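Local coordinates for protein MAU2 chromatid cohesion factor homolog (Saccharomyces cerevisiae, PDB 4XDN) that pairs with SCC2 in the complex that cohesin needs to associate with chromosomes, and so takes part in sister chromatid cohesion, at residues F216-L226 and L252-I263; P411-L419 and L438-V448. One frame throughout, in Å; residues are numbered along the deposited sequence.

Interaction 1. Residues F216-L226 and L252-I263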
loop_
_atom_site.group_PDB
_atom_site.type_symbol
_atom_site.label_atom_id
_atom_site.label_comp_id
_atom_site.label_asym_id
_atom_site.label_seq_id
_atom_site.Cartn_x
_atom_site.Cartn_y
_atom_site.Cartn_z
ATOM N N PHE A 216 -17.997 -6.400 3.809
ATOM C CA PHE A 216 -16.663 -6.953 3.616
ATOM C C PHE A 216 -16.165 -6.670 2.202
ATOM O O PHE A 216 -15.044 -6.207 2.007
ATOM C CB PHE A 216 -16.651 -8.458 3.874
ATOM C CG PHE A 216 -15.455 -9.154 3.292
ATOM C CD1 PHE A 216 -14.198 -8.980 3.849
ATOM C CD2 PHE A 216 -15.583 -9.968 2.181
ATOM C CE1 PHE A 216 -13.092 -9.610 3.311
ATOM C CE2 PHE A 216 -14.480 -10.599 1.638
ATOM C CZ PHE A 216 -13.232 -10.419 2.205
ATOM N N LEU A 217 -17.008 -6.959 1.216
ATOM C CA LEU A 217 -16.652 -6.751 -0.182
ATOM C C LEU A 217 -16.395 -5.280 -0.471
ATOM O O LEU A 217 -15.529 -4.939 -1.273
ATOM C CB LEU A 217 -17.758 -7.270 -1.097
ATOM C CG LEU A 217 -17.979 -8.780 -1.087
ATOM C CD1 LEU A 217 -19.276 -9.107 -1.799
ATOM C CD2 LEU A 217 -16.807 -9.503 -1.733
ATOM N N ASN A 218 -17.153 -4.412 0.186
ATOM C CA ASN A 218 -16.992 -2.981 -0.010
ATOM C C ASN A 218 -15.657 -2.502 0.552
ATOM O O ASN A 218 -15.051 -1.574 0.022
ATOM C CB ASN A 218 -18.146 -2.218 0.639
ATOM C CG ASN A 218 -18.066 -0.728 0.394
ATOM O OD1 ASN A 218 -18.288 -0.261 -0.722
ATOM N ND2 ASN A 218 -17.744 0.029 1.435
ATOM N N LEU A 219 -15.203 -3.143 1.625
ATOM C CA LEU A 219 -13.897 -2.841 2.198
ATOM C C LEU A 219 -12.796 -3.260 1.230
ATOM O O LEU A 219 -11.811 -2.542 1.055
ATOM C CB LEU A 219 -13.720 -3.545 3.547
ATOM C CG LEU A 219 -14.553 -2.993 4.702
ATOM C CD1 LEU A 219 -14.566 -3.970 5.866
ATOM C CD2 LEU A 219 -14.024 -1.643 5.144
ATOM N N CYS A 220 -12.968 -4.423 0.606
ATOM C CA CYS A 220 -12.041 -4.882 -0.426
ATOM C C CYS A 220 -11.995 -3.859 -1.552
ATOM O O CYS A 220 -10.929 -3.549 -2.086
ATOM C CB CYS A 220 -12.456 -6.250 -0.981
ATOM S SG CYS A 220 -12.391 -7.634 0.188
ATOM N N TYR A 221 -13.167 -3.338 -1.900
ATOM C CA TYR A 221 -13.297 -2.364 -2.975
ATOM C C TYR A 221 -12.528 -1.090 -2.650
ATOM O O TYR A 221 -11.673 -0.658 -3.422
ATOM C CB TYR A 221 -14.773 -2.043 -3.214
ATOM C CG TYR A 221 -15.061 -1.178 -4.423
ATOM C CD1 TYR A 221 -14.181 -1.116 -5.494
ATOM C CD2 TYR A 221 -16.225 -0.423 -4.489
ATOM C CE1 TYR A 221 -14.455 -0.328 -6.599
ATOM C CE2 TYR A 221 -16.504 0.367 -5.584
ATOM C CZ TYR A 221 -15.618 0.412 -6.635
ATOM O OH TYR A 221 -15.897 1.203 -7.726
ATOM N N VAL A 222 -12.834 -0.497 -1.500
ATOM C CA VAL A 222 -12.199 0.748 -1.088
ATOM C C VAL A 222 -10.682 0.584 -1.006
ATOM O O VAL A 222 -9.938 1.440 -1.484
ATOM C CB VAL A 222 -12.747 1.236 0.273
ATOM C CG1 VAL A 222 -11.939 2.421 0.803
ATOM C CG2 VAL A 222 -14.213 1.621 0.141
ATOM N N ASN A 223 -10.231 -0.518 -0.413
ATOM C CA ASN A 223 -8.800 -0.763 -0.274
ATOM C C ASN A 223 -8.125 -0.872 -1.637
ATOM O O ASN A 223 -7.037 -0.336 -1.842
ATOM C CB ASN A 223 -8.537 -2.034 0.537
ATOM C CG ASN A 223 -7.264 -1.947 1.372
ATOM O OD1 ASN A 223 -7.180 -2.537 2.451
ATOM N ND2 ASN A 223 -6.275 -1.197 0.886
ATOM N N TYR A 224 -8.771 -1.566 -2.568
ATOM C CA TYR A 224 -8.253 -1.664 -3.929
ATOM C C TYR A 224 -8.099 -0.282 -4.561
ATOM O O TYR A 224 -7.079 0.017 -5.178
ATOM C CB TYR A 224 -9.166 -2.530 -4.800
ATOM C CG TYR A 224 -9.052 -2.219 -6.275
ATOM C CD1 TYR A 224 -8.007 -2.728 -7.035
ATOM C CD2 TYR A 224 -9.985 -1.408 -6.907
ATOM C CE1 TYR A 224 -7.897 -2.443 -8.383
ATOM C CE2 TYR A 224 -9.883 -1.115 -8.253
ATOM C CZ TYR A 224 -8.837 -1.634 -8.986
ATOM O OH TYR A 224 -8.736 -1.342 -10.326
ATOM N N LEU A 225 -9.121 0.554 -4.404
ATOM C CA LEU A 225 -9.112 1.891 -4.987
ATOM C C LEU A 225 -8.005 2.744 -4.375
ATOM O O LEU A 225 -7.322 3.483 -5.081
ATOM C CB LEU A 225 -10.473 2.568 -4.798
ATOM C CG LEU A 225 -11.651 1.942 -5.553
ATOM C CD1 LEU A 225 -12.961 2.552 -5.090
ATOM C CD2 LEU A 225 -11.497 2.112 -7.060
ATOM N N LEU A 226 -7.829 2.636 -3.062
ATOM C CA LEU A 226 -6.782 3.380 -2.370
ATOM C C LEU A 226 -5.392 2.915 -2.802
ATOM O O LEU A 226 -4.479 3.729 -2.949
ATOM C CB LEU A 226 -6.935 3.236 -0.857
ATOM C CG LEU A 226 -8.062 4.046 -0.213
ATOM C CD1 LEU A 226 -8.273 3.599 1.225
ATOM C CD2 LEU A 226 -7.763 5.537 -0.268
ATOM N N LEU A 252 -13.160 -6.851 11.186
ATOM C CA LEU A 252 -13.451 -6.147 9.945
ATOM C C LEU A 252 -13.698 -4.659 10.186
ATOM O O LEU A 252 -13.424 -3.835 9.317
ATOM C CB LEU A 252 -14.662 -6.771 9.244
ATOM C CG LEU A 252 -14.452 -8.167 8.647
ATOM C CD1 LEU A 252 -15.764 -8.710 8.090
ATOM C CD2 LEU A 252 -13.381 -8.153 7.563
ATOM N N TYR A 253 -14.209 -4.311 11.363
ATOM C CA TYR A 253 -14.455 -2.908 11.674
ATOM C C TYR A 253 -13.135 -2.166 11.875
ATOM O O TYR A 253 -13.020 -0.991 11.532
ATOM C CB TYR A 253 -15.334 -2.761 12.915
ATOM C CG TYR A 253 -15.921 -1.373 13.052
ATOM C CD1 TYR A 253 -17.067 -1.013 12.354
ATOM C CD2 TYR A 253 -15.323 -0.419 13.867
ATOM C CE1 TYR A 253 -17.605 0.257 12.470
ATOM C CE2 TYR A 253 -15.854 0.852 13.988
ATOM C CZ TYR A 253 -16.995 1.184 13.286
ATOM O OH TYR A 253 -17.530 2.447 13.403
ATOM N N ALA A 254 -12.140 -2.851 12.429
ATOM C CA ALA A 254 -10.809 -2.269 12.570
ATOM C C ALA A 254 -10.255 -1.928 11.192
ATOM O O ALA A 254 -9.557 -0.930 11.016
ATOM C CB ALA A 254 -9.880 -3.222 13.301
ATOM N N TRP A 255 -10.582 -2.772 10.218
ATOM C CA TRP A 255 -10.165 -2.566 8.837
ATOM C C TRP A 255 -10.878 -1.352 8.259
ATOM O O TRP A 255 -10.284 -0.564 7.527
ATOM C CB TRP A 255 -10.464 -3.817 8.005
ATOM C CG TRP A 255 -9.903 -3.802 6.617
ATOM C CD1 TRP A 255 -8.956 -2.958 6.120
ATOM C CD2 TRP A 255 -10.261 -4.682 5.543
ATOM N NE1 TRP A 255 -8.699 -3.257 4.803
ATOM C CE2 TRP A 255 -9.489 -4.312 4.425
ATOM C CE3 TRP A 255 -11.160 -5.749 5.421
ATOM C CZ2 TRP A 255 -9.586 -4.969 3.199
ATOM C CZ3 TRP A 255 -11.255 -6.399 4.202
ATOM C CH2 TRP A 255 -10.473 -6.008 3.108
ATOM N N LYS A 256 -12.156 -1.210 8.593
ATOM C CA LYS A 256 -12.931 -0.048 8.178
ATOM C C LYS A 256 -12.280 1.226 8.707
ATOM O O LYS A 256 -12.062 2.177 7.958
ATOM C CB LYS A 256 -14.376 -0.158 8.675
ATOM C CG LYS A 256 -15.254 1.051 8.386
ATOM C CD LYS A 256 -15.911 1.561 9.660
ATOM C CE LYS A 256 -16.827 2.746 9.392
ATOM N NZ LYS A 256 -16.723 3.787 10.458
ATOM N N LEU A 257 -11.966 1.232 9.999
ATOM C CA LEU A 257 -11.361 2.394 10.635
ATOM C C LEU A 257 -9.998 2.711 10.028
ATOM O O LEU A 257 -9.664 3.875 9.817
ATOM C CB LEU A 257 -11.226 2.165 12.140
ATOM C CG LEU A 257 -12.544 2.054 12.911
ATOM C CD1 LEU A 257 -12.282 1.624 14.342
ATOM C CD2 LEU A 257 -13.304 3.372 12.882
ATOM N N ALA A 258 -9.217 1.673 9.746
ATOM C CA ALA A 258 -7.905 1.855 9.138
ATOM C C ALA A 258 -8.037 2.509 7.770
ATOM O O ALA A 258 -7.284 3.421 7.433
ATOM C CB ALA A 258 -7.184 0.526 9.017
ATOM N N LEU A 259 -9.001 2.042 6.986
ATOM C CA LEU A 259 -9.196 2.564 5.644
ATOM C C LEU A 259 -9.655 4.017 5.684
ATOM O O LEU A 259 -9.285 4.810 4.822
ATOM C CB LEU A 259 -10.206 1.711 4.876
ATOM C CG LEU A 259 -9.734 0.312 4.475
ATOM C CD1 LEU A 259 -10.848 -0.429 3.749
ATOM C CD2 LEU A 259 -8.487 0.371 3.612
ATOM N N GLU A 260 -10.451 4.362 6.690
ATOM C CA GLU A 260 -10.912 5.734 6.848
ATOM C C GLU A 260 -9.737 6.648 7.199
ATOM O O GLU A 260 -9.723 7.820 6.834
ATOM C CB GLU A 260 -12.003 5.816 7.918
ATOM C CG GLU A 260 -13.350 5.264 7.461
ATOM C CD GLU A 260 -14.419 5.335 8.538
ATOM O OE1 GLU A 260 -14.074 5.227 9.733
ATOM O OE2 GLU A 260 -15.607 5.499 8.189
ATOM N N MET A 261 -8.753 6.098 7.902
ATOM C CA MET A 261 -7.533 6.833 8.219
ATOM C C MET A 261 -6.705 7.082 6.962
ATOM O O MET A 261 -6.197 8.183 6.752
ATOM C CB MET A 261 -6.701 6.071 9.252
ATOM C CG MET A 261 -6.959 6.489 10.691
ATOM S SD MET A 261 -6.400 8.165 11.051
ATOM C CE MET A 261 -4.627 7.986 10.867
ATOM N N VAL A 262 -6.574 6.053 6.129
ATOM C CA VAL A 262 -5.809 6.166 4.893
ATOM C C VAL A 262 -6.468 7.164 3.945
ATOM O O VAL A 262 -5.782 7.901 3.239
ATOM C CB VAL A 262 -5.668 4.797 4.188
ATOM C CG1 VAL A 262 -4.977 4.946 2.833
ATOM C CG2 VAL A 262 -4.895 3.826 5.065
ATOM N N ILE A 263 -7.799 7.185 3.931
ATOM C CA ILE A 263 -8.529 8.117 3.082
ATOM C C ILE A 263 -8.187 9.550 3.479
ATOM O O ILE A 263 -7.915 10.386 2.618
ATOM C CB ILE A 263 -10.057 7.892 3.164
ATOM C CG1 ILE A 263 -10.433 6.588 2.456
ATOM C CG2 ILE A 263 -10.818 9.046 2.508
ATOM C CD1 ILE A 263 -11.854 6.116 2.724
#
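Leu-219, Trp-255 and Leu-259 carry this contact, each side chain set as a knob among four residues of the facing helix. Leu-219 lies over one face of the Trp-255 indole: its CB stands 3.9 Å from the centroid of the six-membered ring, a CH-pi contact. Its two methyls then part, CD1 to the backbone O of Leu-252 (3.6 Å) and CD2 to CA of Lys-256. Trp-255 swings its indole away from its own backbone N and across to helix 212-228, where the ring edge meets Phe-216 and the sulfur of Cys-220, SG 3.9 Å from CH2. The indole N-H is spent on Asn-223: NE1 to OD1 is 2.9 Å with an N-H...O angle of 150°, the acceptor lying in the ring plane while the amide is turned 50° from it. Leu-259 divides its methyls likewise, CD1 packing on Leu-219 CD2 at 3.7 Å and CD2 against the Asn-223 amide. The same Asn-223 gives its ND2 to the backbone of another protein chain, so both ends of this buried amide are satisfied. Farther along, Leu-226 CD1 touches both Val-262 CG1 and Ile-263 CG1. The axes of 216-226 and 252-263 run in roughly the same direction, 28° apart, and approach to 10.5 Å; such parallel, knobs-into-holes pairing across intervening short helices is consistent with a TPR-like alpha-solenoid.

Interaction 2. Residues P411-L419 and L438-V448. With SO4 (sulfate ion), chain C.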
loop_
_atom_site.group_PDB
_atom_site.type_symbol
_atom_site.label_atom_id
_atom_site.label_comp_id
_atom_site.label_asym_id
_atom_site.label_seq_id
_atom_site.Cartn_x
_atom_site.Cartn_y
_atom_site.Cartn_z
ATOM N N PRO A 411 11.085 1.589 0.289
ATOM C CA PRO A 411 9.914 0.782 0.644
ATOM C C PRO A 411 8.911 0.693 -0.501
ATOM O O PRO A 411 8.204 -0.306 -0.619
ATOM C CB PRO A 411 9.321 1.530 1.840
ATOM C CG PRO A 411 9.733 2.935 1.642
ATOM C CD PRO A 411 11.086 2.888 0.988
ATOM N N SER A 412 8.859 1.737 -1.324
ATOM C CA SER A 412 7.983 1.773 -2.489
ATOM C C SER A 412 8.801 2.025 -3.754
ATOM O O SER A 412 9.915 2.543 -3.676
ATOM C CB SER A 412 6.914 2.853 -2.329
ATOM O OG SER A 412 6.089 2.593 -1.207
ATOM N N PRO A 413 8.253 1.659 -4.924
ATOM C CA PRO A 413 8.976 1.864 -6.186
ATOM C C PRO A 413 9.244 3.334 -6.497
ATOM O O PRO A 413 8.312 4.137 -6.544
ATOM C CB PRO A 413 8.034 1.255 -7.234
ATOM C CG PRO A 413 7.174 0.311 -6.480
ATOM C CD PRO A 413 6.992 0.925 -5.131
ATOM N N GLY A 414 10.512 3.674 -6.705
ATOM C CA GLY A 414 10.889 5.015 -7.120
ATOM C C GLY A 414 11.266 5.955 -5.990
ATOM O O GLY A 414 11.658 7.093 -6.239
ATOM N N TYR A 415 11.156 5.487 -4.751
ATOM C CA TYR A 415 11.438 6.334 -3.594
ATOM C C TYR A 415 12.917 6.707 -3.489
ATOM O O TYR A 415 13.250 7.855 -3.187
ATOM C CB TYR A 415 10.987 5.642 -2.301
ATOM C CG TYR A 415 9.534 5.873 -1.928
ATOM C CD1 TYR A 415 8.621 6.368 -2.853
ATOM C CD2 TYR A 415 9.080 5.606 -0.643
ATOM C CE1 TYR A 415 7.297 6.582 -2.509
ATOM C CE2 TYR A 415 7.758 5.818 -0.290
ATOM C CZ TYR A 415 6.872 6.305 -1.226
ATOM O OH TYR A 415 5.556 6.516 -0.878
ATOM N N VAL A 416 13.798 5.742 -3.733
ATOM C CA VAL A 416 15.234 5.974 -3.610
ATOM C C VAL A 416 15.723 6.986 -4.637
ATOM O O VAL A 416 16.429 7.932 -4.294
ATOM C CB VAL A 416 16.032 4.661 -3.769
ATOM C CG1 VAL A 416 17.535 4.935 -3.874
ATOM C CG2 VAL A 416 15.746 3.732 -2.606
ATOM N N ARG A 417 15.353 6.782 -5.895
ATOM C CA ARG A 417 15.812 7.664 -6.963
ATOM C C ARG A 417 15.043 8.987 -6.978
ATOM O O ARG A 417 15.473 9.948 -7.616
ATOM C CB ARG A 417 15.713 6.966 -8.327
ATOM C CG ARG A 417 14.373 6.333 -8.653
ATOM C CD ARG A 417 14.551 5.082 -9.514
ATOM N NE ARG A 417 13.421 4.161 -9.386
ATOM C CZ ARG A 417 12.812 3.548 -10.399
ATOM N NH1 ARG A 417 13.206 3.735 -11.653
ATOM N NH2 ARG A 417 11.794 2.735 -10.152
ATOM N N LEU A 418 13.920 9.042 -6.267
ATOM C CA LEU A 418 13.224 10.305 -6.065
ATOM C C LEU A 418 14.051 11.180 -5.132
ATOM O O LEU A 418 14.306 12.350 -5.423
ATOM C CB LEU A 418 11.821 10.088 -5.488
ATOM C CG LEU A 418 11.079 11.364 -5.064
ATOM C CD1 LEU A 418 10.988 12.360 -6.216
ATOM C CD2 LEU A 418 9.691 11.044 -4.536
ATOM N N LEU A 419 14.469 10.601 -4.010
ATOM C CA LEU A 419 15.317 11.306 -3.056
ATOM C C LEU A 419 16.639 11.703 -3.696
ATOM O O LEU A 419 17.218 12.735 -3.355
ATOM C CB LEU A 419 15.574 10.441 -1.821
ATOM C CG LEU A 419 14.433 10.353 -0.808
ATOM C CD1 LEU A 419 14.747 9.300 0.244
ATOM C CD2 LEU A 419 14.178 11.707 -0.153
ATOM N N LEU A 438 12.340 9.058 -14.031
ATOM C CA LEU A 438 11.538 8.507 -12.948
ATOM C C LEU A 438 10.058 8.559 -13.306
ATOM O O LEU A 438 9.297 7.642 -12.992
ATOM C CB LEU A 438 11.801 9.258 -11.643
ATOM C CG LEU A 438 11.006 8.790 -10.420
ATOM C CD1 LEU A 438 11.082 7.286 -10.257
ATOM C CD2 LEU A 438 11.515 9.480 -9.165
ATOM N N ALA A 439 9.657 9.631 -13.980
ATOM C CA ALA A 439 8.269 9.795 -14.396
ATOM C C ALA A 439 7.907 8.857 -15.546
ATOM O O ALA A 439 6.729 8.700 -15.870
ATOM C CB ALA A 439 8.010 11.237 -14.797
ATOM N N GLN A 440 8.915 8.235 -16.155
ATOM C CA GLN A 440 8.701 7.398 -17.335
ATOM C C GLN A 440 8.726 5.906 -17.001
ATOM O O GLN A 440 8.210 5.092 -17.764
ATOM C CB GLN A 440 9.757 7.711 -18.404
ATOM C CG GLN A 440 10.909 6.711 -18.485
ATOM C CD GLN A 440 12.031 7.176 -19.394
ATOM O OE1 GLN A 440 12.140 8.362 -19.713
ATOM N NE2 GLN A 440 12.874 6.240 -19.819
ATOM N N SER A 441 9.327 5.548 -15.868
ATOM C CA SER A 441 9.433 4.145 -15.472
ATOM C C SER A 441 8.059 3.567 -15.134
ATOM O O SER A 441 7.228 4.235 -14.523
ATOM C CB SER A 441 10.385 3.992 -14.283
ATOM O OG SER A 441 10.093 4.938 -13.270
ATOM N N GLY A 442 7.835 2.319 -15.531
ATOM C CA GLY A 442 6.520 1.706 -15.434
ATOM C C GLY A 442 6.152 1.184 -14.058
ATOM O O GLY A 442 4.971 0.996 -13.762
ATOM N N GLY A 443 7.153 0.951 -13.214
ATOM C CA GLY A 443 6.923 0.359 -11.908
ATOM C C GLY A 443 6.524 1.355 -10.834
ATOM O O GLY A 443 6.073 0.967 -9.757
ATOM N N THR A 444 6.679 2.641 -11.128
ATOM C CA THR A 444 6.466 3.681 -10.130
ATOM C C THR A 444 5.014 4.138 -10.072
ATOM O O THR A 444 4.338 4.225 -11.096
ATOM C CB THR A 444 7.353 4.901 -10.408
ATOM O OG1 THR A 444 6.928 5.543 -11.618
ATOM C CG2 THR A 444 8.806 4.472 -10.536
ATOM N N SER A 445 4.547 4.434 -8.864
ATOM C CA SER A 445 3.191 4.927 -8.662
ATOM C C SER A 445 3.003 6.270 -9.355
ATOM O O SER A 445 3.971 6.986 -9.618
ATOM C CB SER A 445 2.885 5.064 -7.170
ATOM O OG SER A 445 3.620 6.133 -6.597
ATOM N N SER A 446 1.753 6.610 -9.643
ATOM C CA SER A 446 1.436 7.864 -10.311
ATOM C C SER A 446 1.812 9.054 -9.434
ATOM O O SER A 446 2.204 10.103 -9.938
ATOM C CB SER A 446 -0.050 7.916 -10.673
ATOM O OG SER A 446 -0.861 7.759 -9.524
ATOM N N GLU A 447 1.698 8.881 -8.121
ATOM C CA GLU A 447 2.024 9.942 -7.176
ATOM C C GLU A 447 3.485 10.368 -7.308
ATOM O O GLU A 447 3.792 11.560 -7.337
ATOM C CB GLU A 447 1.737 9.483 -5.746
ATOM C CG GLU A 447 1.994 10.542 -4.685
ATOM C CD GLU A 447 1.631 10.064 -3.294
ATOM O OE1 GLU A 447 1.930 8.894 -2.971
ATOM O OE2 GLU A 447 1.044 10.853 -2.525
ATOM N N VAL A 448 4.381 9.389 -7.387
ATOM C CA VAL A 448 5.803 9.659 -7.550
ATOM C C VAL A 448 6.065 10.268 -8.921
ATOM O O VAL A 448 6.839 11.220 -9.049
ATOM C CB VAL A 448 6.643 8.378 -7.377
ATOM C CG1 VAL A 448 8.107 8.618 -7.752
ATOM C CG2 VAL A 448 6.534 7.870 -5.946
HETATM S S SO4 C . 13.849 2.706 -6.087
HETATM O O1 SO4 C . 13.536 2.635 -4.661
HETATM O O2 SO4 C . 15.074 1.959 -6.359
HETATM O O3 SO4 C . 12.745 2.136 -6.856
HETATM O O4 SO4 C . 14.047 4.098 -6.470
#
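Pro-413 and Thr-444 bring the backbones closest, CA to CA 5.0 Å, where a type II turn from Ser-412 to Tyr-415 leading into helix 415-426 meets the loop before helix 446-466. Pro-413 lays CB against the carbonyl O of Gly-443, 3.2 Å away. Gly-414, the N-cap, has Thr-444 CG2 and the methyls of Leu-438 and Val-448 close around it. Leu-438 sends CD2 to Leu-418 CB (3.7 Å) and CD1 over one face of the Arg-417 guanidinium, while Thr-444 CG2 comes up obliquely to Arg-417 NH2, at 3.5 Å. Val-448 CG2 meets the Tyr-415 ring at its edge, 3.7 Å from CE1. The chi1 of 51° places Arg-417 CG between backbone N and carbonyl carbon, folding the chain back over the helix start, where NE reaches sulfate O4 at 3.0 Å. Gly-414 N holds O3 of that ion at 2.7 Å, and the backbone N-H groups of Val-416 and Arg-417 bind O1 and O4. No hydrogen bond joins the two segments, which are held mainly by van der Waals packing; the sulfate, probably from the crystallisation liquor, indicates that this helix N terminus and Arg-417 can hold an anion.

From the N terminus, helix 212-228 comes first; the chain then passes through the short helices 234-241 and 245-248 and returns in helix 250-266, where interaction 1 closes a loop of 25 residues. Long helices, a two-stranded antiparallel hairpin and an unmodelled gap follow before Pro-411. Interaction 2 then closes a shorter loop, 18 residues holding mostly helix, and joins the start of helix 415-426 to helix 432-440 and the start of helix 446-466. The contacts neither nest nor cross. The centres of interactions 1 and 2 are 24 Å apart, and their nearest atoms about 8 Å apart. Another protein chain reaches both, and the salt bridge of Glu-447 with Arg-229 ties their neighbourhoods together.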